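Local coordinates for protein pseudopodium-enriched atypical kinase 1 (PDB 6BHC) that is a pseudokinase that forms an unusual dimer of kinase folds and probably serves as a signalling scaffold rather than as an active tyrosine kinase, at residues S22-A27 / L388-F393; A87-K92 / N116-C121; A106-L111 / S241-A246; L353-R358 / S405-L410. The protein carries 1 engineered substitution. One frame throughout, in Å; residues are numbered along the deposited sequence.

Interaction 1: S22-A27 / L388-F393; sequences SLHTDA and LLMIKF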
# COMPACT_ATOMS: atom_id res chain seq x y z
N SER A 22 8.42 -7.86 15.63
CA SER A 22 8.12 -9.10 14.92
C SER A 22 7.07 -8.88 13.84
O SER A 22 7.13 -9.53 12.79
CB SER A 22 7.65 -10.16 15.91
OG SER A 22 7.35 -11.38 15.25
N LEU A 23 6.11 -7.98 14.08
CA LEU A 23 5.07 -7.72 13.08
C LEU A 23 5.67 -7.09 11.83
O LEU A 23 5.36 -7.51 10.70
CB LEU A 23 3.99 -6.81 13.67
CG LEU A 23 3.04 -7.44 14.69
CD1 LEU A 23 2.12 -6.39 15.28
CD2 LEU A 23 2.23 -8.56 14.04
N HIS A 24 6.52 -6.08 12.00
CA HIS A 24 7.15 -5.43 10.84
C HIS A 24 8.03 -6.41 10.08
O HIS A 24 8.03 -6.43 8.85
CB HIS A 24 7.95 -4.22 11.29
CG HIS A 24 7.14 -2.97 11.42
ND1 HIS A 24 7.38 -2.02 12.39
CD2 HIS A 24 6.09 -2.51 10.70
CE1 HIS A 24 6.51 -1.03 12.26
NE2 HIS A 24 5.71 -1.31 11.24
N THR A 25 8.79 -7.23 10.81
CA THR A 25 9.71 -8.17 10.16
C THR A 25 8.94 -9.21 9.35
O THR A 25 9.27 -9.48 8.19
CB THR A 25 10.59 -8.84 11.21
OG1 THR A 25 11.38 -7.85 11.88
CG2 THR A 25 11.51 -9.86 10.57
N ASP A 26 7.90 -9.80 9.94
CA ASP A 26 7.10 -10.78 9.22
C ASP A 26 6.35 -10.14 8.05
O ASP A 26 6.16 -10.79 7.02
CB ASP A 26 6.12 -11.47 10.17
CG ASP A 26 6.82 -12.22 11.28
OD1 ASP A 26 8.01 -12.58 11.11
OD2 ASP A 26 6.18 -12.46 12.33
N ALA A 27 5.92 -8.89 8.20
CA ALA A 27 5.21 -8.22 7.12
C ALA A 27 6.14 -7.92 5.95
O ALA A 27 5.78 -8.14 4.79
CB ALA A 27 4.55 -6.93 7.63
N LEU A 388 9.80 3.25 8.23
CA LEU A 388 9.76 4.15 7.07
C LEU A 388 9.39 3.40 5.80
O LEU A 388 8.54 3.86 5.02
CB LEU A 388 11.11 4.84 6.91
CG LEU A 388 11.47 5.85 8.00
CD1 LEU A 388 12.89 6.36 7.81
CD2 LEU A 388 10.48 7.00 8.00
N LEU A 389 10.00 2.23 5.58
CA LEU A 389 9.69 1.46 4.37
C LEU A 389 8.25 0.98 4.38
O LEU A 389 7.58 0.98 3.34
CB LEU A 389 10.66 0.28 4.24
CG LEU A 389 10.48 -0.56 2.98
CD1 LEU A 389 10.65 0.30 1.73
CD2 LEU A 389 11.46 -1.72 2.96
N MET A 390 7.75 0.56 5.55
CA MET A 390 6.36 0.13 5.64
C MET A 390 5.41 1.27 5.30
O MET A 390 4.40 1.07 4.62
CB MET A 390 6.06 -0.41 7.04
CG MET A 390 4.72 -1.12 7.16
SD MET A 390 4.69 -2.68 6.25
CE MET A 390 6.02 -3.56 7.04
N ILE A 391 5.72 2.48 5.76
CA ILE A 391 4.91 3.65 5.42
C ILE A 391 4.95 3.90 3.92
O ILE A 391 3.93 4.24 3.31
CB ILE A 391 5.39 4.88 6.22
CG1 ILE A 391 5.10 4.70 7.71
CG2 ILE A 391 4.75 6.15 5.69
CD1 ILE A 391 5.73 5.76 8.59
N LYS A 392 6.12 3.72 3.30
CA LYS A 392 6.25 3.94 1.86
C LYS A 392 5.34 3.01 1.07
O LYS A 392 4.67 3.44 0.12
CB LYS A 392 7.70 3.76 1.43
CG LYS A 392 7.95 3.99 -0.05
CD LYS A 392 9.37 3.58 -0.43
CE LYS A 392 9.66 3.86 -1.90
NZ LYS A 392 9.67 5.32 -2.20
N PHE A 393 5.30 1.73 1.44
CA PHE A 393 4.41 0.79 0.75
C PHE A 393 2.95 1.16 0.97
O PHE A 393 2.13 1.06 0.05
CB PHE A 393 4.68 -0.64 1.22
CG PHE A 393 5.77 -1.33 0.45
CD1 PHE A 393 5.48 -2.02 -0.72
CD2 PHE A 393 7.08 -1.30 0.90
CE1 PHE A 393 6.48 -2.66 -1.43
CE2 PHE A 393 8.09 -1.93 0.19
CZ PHE A 393 7.79 -2.62 -0.97

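Interaction 2: A87-K92 / N116-C121; sequences AVKICK and NIQQDC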
# COMPACT_ATOMS: atom_id res chain seq x y z
N ALA A 87 13.24 -13.66 -27.84
CA ALA A 87 14.58 -13.34 -28.33
C ALA A 87 15.23 -14.62 -28.83
O ALA A 87 15.16 -15.66 -28.16
CB ALA A 87 15.43 -12.69 -27.23
N VAL A 88 15.86 -14.54 -29.99
CA VAL A 88 16.57 -15.66 -30.59
C VAL A 88 18.04 -15.54 -30.23
O VAL A 88 18.70 -14.55 -30.58
CB VAL A 88 16.37 -15.70 -32.12
CG1 VAL A 88 17.33 -16.70 -32.75
CG2 VAL A 88 14.93 -16.05 -32.45
N LYS A 89 18.56 -16.54 -29.52
CA LYS A 89 19.95 -16.56 -29.07
C LYS A 89 20.73 -17.53 -29.94
O LYS A 89 20.51 -18.75 -29.87
CB LYS A 89 20.03 -16.94 -27.59
CG LYS A 89 21.43 -16.97 -27.03
CD LYS A 89 21.44 -17.45 -25.58
CE LYS A 89 22.86 -17.50 -25.03
NZ LYS A 89 22.89 -17.92 -23.60
N ILE A 90 21.63 -17.00 -30.77
CA ILE A 90 22.43 -17.80 -31.69
C ILE A 90 23.83 -17.93 -31.10
O ILE A 90 24.61 -16.98 -31.12
CB ILE A 90 22.47 -17.18 -33.09
CG1 ILE A 90 21.06 -16.81 -33.56
CG2 ILE A 90 23.12 -18.13 -34.08
CD1 ILE A 90 21.03 -16.11 -34.90
N CYS A 91 24.15 -19.12 -30.58
CA CYS A 91 25.38 -19.33 -29.84
C CYS A 91 26.58 -19.42 -30.78
O CYS A 91 26.46 -19.72 -31.97
CB CYS A 91 25.26 -20.59 -28.98
SG CYS A 91 23.85 -20.55 -27.84
N LYS A 92 27.76 -19.16 -30.22
CA LYS A 92 28.97 -19.11 -31.03
C LYS A 92 29.57 -20.49 -31.26
O LYS A 92 30.27 -20.70 -32.27
CB LYS A 92 30.01 -18.19 -30.38
CG LYS A 92 29.56 -16.74 -30.26
CD LYS A 92 30.62 -15.88 -29.60
CE LYS A 92 30.19 -14.42 -29.52
NZ LYS A 92 31.21 -13.57 -28.84
N ASN A 116 17.72 -13.22 -11.60
CA ASN A 116 18.96 -12.71 -12.16
C ASN A 116 19.77 -13.78 -12.89
O ASN A 116 20.96 -13.59 -13.15
CB ASN A 116 19.81 -12.07 -11.06
CG ASN A 116 19.08 -10.95 -10.34
OD1 ASN A 116 18.74 -11.07 -9.17
ND2 ASN A 116 18.82 -9.86 -11.06
N ILE A 117 19.14 -14.90 -13.23
CA ILE A 117 19.80 -15.97 -13.98
C ILE A 117 18.98 -16.25 -15.23
O ILE A 117 17.74 -16.30 -15.17
CB ILE A 117 19.97 -17.24 -13.12
CG1 ILE A 117 20.85 -16.93 -11.90
CG2 ILE A 117 20.59 -18.37 -13.94
CD1 ILE A 117 21.18 -18.13 -11.06
N GLN A 118 19.66 -16.43 -16.35
CA GLN A 118 18.98 -16.52 -17.64
C GLN A 118 18.11 -17.76 -17.71
O GLN A 118 18.53 -18.86 -17.34
CB GLN A 118 20.00 -16.53 -18.78
CG GLN A 118 19.37 -16.53 -20.16
CD GLN A 118 20.37 -16.29 -21.26
OE1 GLN A 118 21.45 -16.88 -21.28
NE2 GLN A 118 20.03 -15.40 -22.18
N GLN A 119 16.88 -17.58 -18.19
CA GLN A 119 15.95 -18.66 -18.45
C GLN A 119 15.79 -18.85 -19.96
O GLN A 119 16.02 -17.93 -20.74
CB GLN A 119 14.58 -18.38 -17.83
CG GLN A 119 14.62 -17.93 -16.38
CD GLN A 119 13.26 -17.45 -15.89
OE1 GLN A 119 12.25 -18.14 -16.04
NE2 GLN A 119 13.23 -16.25 -15.32
N ASP A 120 15.40 -20.06 -20.35
CA ASP A 120 15.14 -20.36 -21.75
C ASP A 120 13.88 -21.21 -21.85
O ASP A 120 13.52 -21.92 -20.91
CB ASP A 120 16.32 -21.08 -22.41
CG ASP A 120 16.53 -22.48 -21.87
OD1 ASP A 120 15.93 -23.43 -22.42
OD2 ASP A 120 17.29 -22.64 -20.89
N CYS A 121 13.21 -21.12 -23.00
CA CYS A 121 12.00 -21.89 -23.26
C CYS A 121 12.19 -22.84 -24.43
O CYS A 121 11.23 -23.18 -25.13
CB CYS A 121 10.81 -20.96 -23.51
SG CYS A 121 11.02 -19.79 -24.87

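Interaction 3: A106-L111 / S241-A246; sequences AVRQSL and SNFSQA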
# COMPACT_ATOMS: atom_id res chain seq x y z
N ALA A 106 23.21 -27.47 -20.13
CA ALA A 106 23.10 -28.57 -19.18
C ALA A 106 23.20 -28.08 -17.74
O ALA A 106 22.42 -28.49 -16.87
CB ALA A 106 24.17 -29.62 -19.46
N VAL A 107 24.15 -27.19 -17.46
CA VAL A 107 24.33 -26.70 -16.09
C VAL A 107 23.20 -25.75 -15.71
O VAL A 107 22.67 -25.82 -14.59
CB VAL A 107 25.71 -26.03 -15.95
CG1 VAL A 107 25.85 -25.39 -14.57
CG2 VAL A 107 26.82 -27.05 -16.17
N ARG A 108 22.80 -24.87 -16.63
CA ARG A 108 21.79 -23.87 -16.31
C ARG A 108 20.38 -24.47 -16.24
O ARG A 108 19.54 -23.96 -15.49
CB ARG A 108 21.83 -22.75 -17.35
CG ARG A 108 21.01 -21.53 -17.00
CD ARG A 108 21.33 -20.37 -17.93
NE ARG A 108 21.21 -20.75 -19.33
CZ ARG A 108 20.07 -20.77 -20.01
NH1 ARG A 108 18.94 -20.43 -19.40
NH2 ARG A 108 20.05 -21.13 -21.28
N GLN A 109 20.11 -25.53 -17.00
CA GLN A 109 18.79 -26.14 -16.96
C GLN A 109 18.53 -26.86 -15.64
O GLN A 109 17.37 -27.02 -15.25
CB GLN A 109 18.62 -27.12 -18.12
CG GLN A 109 17.22 -27.65 -18.34
CD GLN A 109 17.13 -28.56 -19.55
OE1 GLN A 109 18.07 -28.66 -20.33
NE2 GLN A 109 15.99 -29.23 -19.70
N SER A 110 19.58 -27.28 -14.93
CA SER A 110 19.43 -27.95 -13.65
C SER A 110 19.15 -27.00 -12.50
O SER A 110 18.99 -27.45 -11.36
CB SER A 110 20.68 -28.78 -13.34
OG SER A 110 21.83 -27.96 -13.25
N LEU A 111 19.10 -25.69 -12.75
CA LEU A 111 18.89 -24.70 -11.71
C LEU A 111 17.44 -24.24 -11.70
O LEU A 111 16.83 -24.03 -12.75
CB LEU A 111 19.80 -23.49 -11.92
CG LEU A 111 21.28 -23.76 -12.21
CD1 LEU A 111 22.00 -22.46 -12.52
CD2 LEU A 111 21.93 -24.48 -11.04
N SER A 241 24.47 -14.82 -17.60
CA SER A 241 24.37 -15.75 -18.71
C SER A 241 25.74 -16.35 -18.99
O SER A 241 26.73 -16.06 -18.29
CB SER A 241 23.81 -15.07 -19.96
OG SER A 241 24.74 -14.14 -20.48
N ASN A 242 25.79 -17.19 -20.02
CA ASN A 242 27.01 -17.84 -20.48
C ASN A 242 27.61 -18.74 -19.40
O ASN A 242 28.55 -18.34 -18.71
CB ASN A 242 28.04 -16.82 -20.95
CG ASN A 242 29.20 -17.45 -21.67
OD1 ASN A 242 29.19 -18.65 -21.95
ND2 ASN A 242 30.22 -16.66 -21.99
N PHE A 243 27.08 -19.95 -19.27
CA PHE A 243 27.58 -20.94 -18.33
C PHE A 243 28.47 -21.98 -19.02
O PHE A 243 28.47 -23.15 -18.63
CB PHE A 243 26.42 -21.62 -17.61
CG PHE A 243 25.74 -20.74 -16.60
CD1 PHE A 243 24.86 -19.75 -17.01
CD2 PHE A 243 25.98 -20.89 -15.25
CE1 PHE A 243 24.23 -18.94 -16.09
CE2 PHE A 243 25.35 -20.08 -14.32
CZ PHE A 243 24.47 -19.10 -14.74
N SER A 244 29.22 -21.57 -20.04
CA SER A 244 30.06 -22.51 -20.78
C SER A 244 31.25 -22.99 -19.95
O SER A 244 31.74 -24.10 -20.16
CB SER A 244 30.55 -21.87 -22.08
OG SER A 244 29.47 -21.36 -22.84
N GLN A 245 31.72 -22.16 -19.02
CA GLN A 245 32.86 -22.50 -18.17
C GLN A 245 32.44 -22.95 -16.78
O GLN A 245 33.29 -23.09 -15.90
CB GLN A 245 33.81 -21.31 -18.06
CG GLN A 245 34.16 -20.65 -19.39
CD GLN A 245 35.22 -21.40 -20.16
OE1 GLN A 245 34.92 -22.34 -20.90
NE2 GLN A 245 36.47 -20.98 -20.00
N ALA A 246 31.14 -23.17 -16.55
CA ALA A 246 30.65 -23.43 -15.21
C ALA A 246 31.12 -24.79 -14.71
O ALA A 246 31.14 -25.78 -15.46
CB ALA A 246 29.12 -23.37 -15.19

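Interaction 4: L353-R358 / S405-L410; sequences LLWGPR and SLEDWL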
# COMPACT_ATOMS: atom_id res chain seq x y z
N LEU A 353 25.70 -0.04 1.51
CA LEU A 353 26.03 1.17 0.75
C LEU A 353 24.80 1.80 0.13
O LEU A 353 24.74 3.02 -0.03
CB LEU A 353 27.06 0.84 -0.33
CG LEU A 353 28.42 0.29 0.12
CD1 LEU A 353 29.33 0.04 -1.07
CD2 LEU A 353 29.08 1.22 1.13
N LEU A 354 23.79 0.99 -0.22
CA LEU A 354 22.60 1.51 -0.87
C LEU A 354 21.61 2.09 0.14
O LEU A 354 21.14 3.22 -0.03
CB LEU A 354 21.94 0.41 -1.70
CG LEU A 354 22.69 0.02 -2.97
CD1 LEU A 354 22.22 -1.34 -3.47
CD2 LEU A 354 22.49 1.09 -4.03
N TRP A 355 21.28 1.33 1.18
CA TRP A 355 20.31 1.77 2.18
C TRP A 355 20.80 1.64 3.61
O TRP A 355 20.28 2.35 4.48
CB TRP A 355 19.00 0.99 2.05
CG TRP A 355 18.52 0.85 0.65
CD1 TRP A 355 17.84 1.79 -0.08
CD2 TRP A 355 18.66 -0.29 -0.20
NE1 TRP A 355 17.56 1.30 -1.33
CE2 TRP A 355 18.06 0.03 -1.43
CE3 TRP A 355 19.25 -1.55 -0.04
CZ2 TRP A 355 18.02 -0.87 -2.50
CZ3 TRP A 355 19.21 -2.44 -1.10
CH2 TRP A 355 18.60 -2.09 -2.31
N GLY A 356 21.76 0.76 3.89
CA GLY A 356 22.17 0.43 5.24
C GLY A 356 22.74 1.61 6.00
O GLY A 356 22.84 2.73 5.47
N PRO A 357 23.12 1.39 7.25
CA PRO A 357 23.58 2.51 8.09
C PRO A 357 24.77 3.22 7.47
O PRO A 357 25.68 2.59 6.92
CB PRO A 357 23.94 1.84 9.42
CG PRO A 357 24.14 0.40 9.09
CD PRO A 357 23.22 0.10 7.95
N ARG A 358 24.76 4.55 7.57
CA ARG A 358 25.79 5.37 6.96
C ARG A 358 27.00 5.48 7.88
O ARG A 358 27.01 4.98 9.01
CB ARG A 358 25.23 6.76 6.64
CG ARG A 358 23.92 6.74 5.87
CD ARG A 358 24.08 6.09 4.51
NE ARG A 358 22.81 6.00 3.81
CZ ARG A 358 22.66 5.48 2.59
NH1 ARG A 358 21.46 5.43 2.03
NH2 ARG A 358 23.71 5.00 1.94
N SER A 405 8.88 -0.37 -7.87
CA SER A 405 10.11 -0.42 -8.65
C SER A 405 10.99 -1.56 -8.17
O SER A 405 10.77 -2.16 -7.12
CB SER A 405 10.86 0.91 -8.55
OG SER A 405 11.38 1.09 -7.24
N LEU A 406 12.01 -1.86 -8.98
CA LEU A 406 12.95 -2.92 -8.62
C LEU A 406 13.69 -2.59 -7.33
O LEU A 406 13.95 -3.47 -6.51
CB LEU A 406 13.93 -3.16 -9.77
CG LEU A 406 15.05 -4.17 -9.52
CD1 LEU A 406 14.47 -5.53 -9.17
CD2 LEU A 406 15.96 -4.26 -10.73
N GLU A 407 14.04 -1.31 -7.14
CA GLU A 407 14.77 -0.92 -5.94
C GLU A 407 13.92 -1.08 -4.69
O GLU A 407 14.45 -1.38 -3.61
CB GLU A 407 15.27 0.52 -6.07
CG GLU A 407 16.27 0.92 -5.00
CD GLU A 407 16.81 2.32 -5.20
OE1 GLU A 407 17.11 3.00 -4.19
OE2 GLU A 407 16.95 2.74 -6.37
N ASP A 408 12.60 -0.88 -4.80
CA ASP A 408 11.73 -1.07 -3.65
C ASP A 408 11.72 -2.52 -3.20
O ASP A 408 11.76 -2.81 -1.99
CB ASP A 408 10.30 -0.61 -3.98
CG ASP A 408 10.24 0.85 -4.37
OD1 ASP A 408 11.09 1.63 -3.91
OD2 ASP A 408 9.32 1.22 -5.13
N TRP A 409 11.66 -3.45 -4.15
CA TRP A 409 11.72 -4.87 -3.82
C TRP A 409 13.04 -5.21 -3.13
O TRP A 409 13.05 -5.85 -2.07
CB TRP A 409 11.53 -5.70 -5.09
CG TRP A 409 11.72 -7.18 -4.91
CD1 TRP A 409 11.57 -7.90 -3.76
CD2 TRP A 409 12.09 -8.12 -5.93
NE1 TRP A 409 11.83 -9.23 -4.00
CE2 TRP A 409 12.15 -9.39 -5.32
CE3 TRP A 409 12.37 -8.00 -7.29
CZ2 TRP A 409 12.48 -10.54 -6.04
CZ3 TRP A 409 12.70 -9.15 -8.00
CH2 TRP A 409 12.75 -10.40 -7.37
N LEU A 410 14.16 -4.78 -3.72
CA LEU A 410 15.46 -5.10 -3.14
C LEU A 410 15.62 -4.49 -1.75
O LEU A 410 16.22 -5.10 -0.86
CB LEU A 410 16.58 -4.61 -4.07
CG LEU A 410 16.54 -5.18 -5.49
CD1 LEU A 410 17.68 -4.63 -6.34
CD2 LEU A 410 16.58 -6.70 -5.47

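Interaction 1: S22-A27 / L388-F393
His24 of helix 16-39 is the first residue along 22-27 to meet helix 371-396, and what it meets is Met390, whose CA lies 7.7 Å from the CA of His24. The imidazole comes obliquely: CD2 of His24 is 3.8 Å from the terminal methyl, CE, of Met390 and 4.0 Å from its CG, so this carbon of the ring spans the bend of the thioether chain. That bend is made of two successive turns of Met390, at chi2 (69°) and chi3 (59°), so that both CG and CE lie near His24 CD2 while CE also reaches Ala27. Almost one turn beyond His24, Ala27 points its CB toward the partner helix and touches CE of Met390 at 3.7 Å. One methyl is thus shared by the imidazole of His24 and the CB of Ala27; the touching atoms are all carbons, with no polar bond between the segments. The second subunit completes the packing: its His24 meets this His24 ring to ring with the planes at about 35°, and its Ile391 and Ala394 lie on Ala27 and Met390, consistent with a place in the dimer interface. Within the chain, Leu28 and Leu31 of helix 16-39 also pack on Met390, while the adjacent Leu389 turns to helix 406-417.

Interaction 2: A87-K92 / N116-C121
Lys89 on strand 85-91 and Gln118 in the irregular segment ahead of strand 123-128 reach each other across well-separated backbones, the nearest CA atoms being Lys89 CA and Asp120 CA at 9.5 Å. Two long side chains cover the distance from opposite directions. Lys89 is fully extended and delivers NZ to Gln118 OE1 at 2.9 Å. Gln118 is likewise extended, its CG anti to the backbone N (chi1 -176°), which carries the amide out toward the strand. The ammonium nitrogen approaches the amide oxygen at a C=O...N angle of 128°, tilted 29° from the carbonyl plane. The other end of the amide is held too, because NE2 of Gln118 bonds to the hydroxyl of Tyr73; together the two bonds fix which way round the group lies. NZ of Lys89 has a second partner in the carboxylate of Asp70, with which it forms a salt bridge. A leucine in place of Gln118 would probably leave both Lys89 NZ and the Tyr73 hydroxyl without this polar mate. The AVK sequence and its strand mark Lys89 as the probable counterpart of the conserved lysine in the kinase N-lobe cleft, which in active kinases pairs with a glutamate of helix C; a glutamine and an aspartate from other segments meet it here, in keeping with an unusual catalytic cleft.

Interaction 3: A106-L111 / S241-A246
Arg108 and Phe243 meet because chi1 (-169°) and an extended chi2 of the arginine carry its methylene CD to the ring; the bend at chi3 then steers the guanidinium off in another direction, toward Gln118 O and Asp120, which hold NH1. In Phe243 CG lies anti to the carbonyl carbon and beside the backbone N (chi1 -72°), with CB directed toward 106-111. CD of Arg108 sits 3.7 Å from both CD1 and CE1 of Phe243. The two side chains cross at about a right angle, and with guanidinium and ring planes 42° apart the pair is not stacked. Leu111 adds a looser touch, CD1 to Phe243 CE2 at 4.5 Å, and Val107 CG1 packs on Ala246 CB at 3.9 Å. Each side is braced locally: Ser110 OG donates to Val107 O (2.7 Å), and Ser244 OG, from within the type I turn Phe243 to Ala246, donates back to OD1 of Asn242, just before the turn (2.9 Å), almost straight along its C=O bond. Asn242-Phe243-Ser244 probably stands where active kinases carry DFG. Phe243 also meets His201 edge to face. The contact thus joins helix 104-109 to the loop between strands 237-240 and 247-248.

Interaction 4: L353-R358 / S405-L410
Trp355 turns the edge of its indole to Glu407, while CB of Leu354 covers one ring face, 3.6 Å above its centre. At that edge CG of Glu407 lies in the ring plane, 3.5 Å from Trp355 CZ2, and the carboxylate is turned 47° against the indole. NE1 of Trp355 gives Glu407 OE1 a weak hydrogen bond, 3.4 Å long and bent to 150°. Glu407 gets there by an extended chain, CG anti to the backbone N (chi1 -168°), that crosses the indole obliquely and brings CG to its edge. Further round the ring, CH2 of Trp355 meets CB of Leu410 at 3.7 Å. A second flat group, the guanidinium of Arg358, folds back over the end of helix 343-354: NH2 bonds to Leu353 O and NH1 to Leu354 O, each at 3.0 Å and from above the carbonyl plane, with Gly356 O over one of its faces. On the other side Ser405 and Asp408 form a capping box that starts helix 406-417. With only an alanine methyl at Trp355, a gap is likely to open beside Leu410, and Glu407 loses its indole N-H. The stronger partner of Glu407 is Arg178 of helix 173-194, which forms a salt bridge with OE1 and also donates to Leu354 O. The contact is thus probably held more by carbon packing of the indole against Glu407 CG and Leu410 CB, while Arg178 probably takes up most of the carboxylate's charge.

Overall arrangement
The contacts form two touching pairs. Interactions 2 and 3, centres 11 Å apart, probably both border the kinase cleft: Arg108, which packs on Phe243 in 3, is salt-bridged to Asp120 of 2, and CB of Ser241 lies against Gln118. Interactions 1 and 4, centres 14 Å apart, belong to the helical part, where Lys392 of helix 371-396 packs on Asp408 of helix 406-417. All four are buried, but interaction 1 lies furthest out, its centre about 25 Å from the centre of the chain, and owes part of its cover to the second subunit. Chemistry differs accordingly: carbon-to-carbon packing in 1, a single polar bond in 2, apolar with an arginine methylene in 3, and mixed in 4.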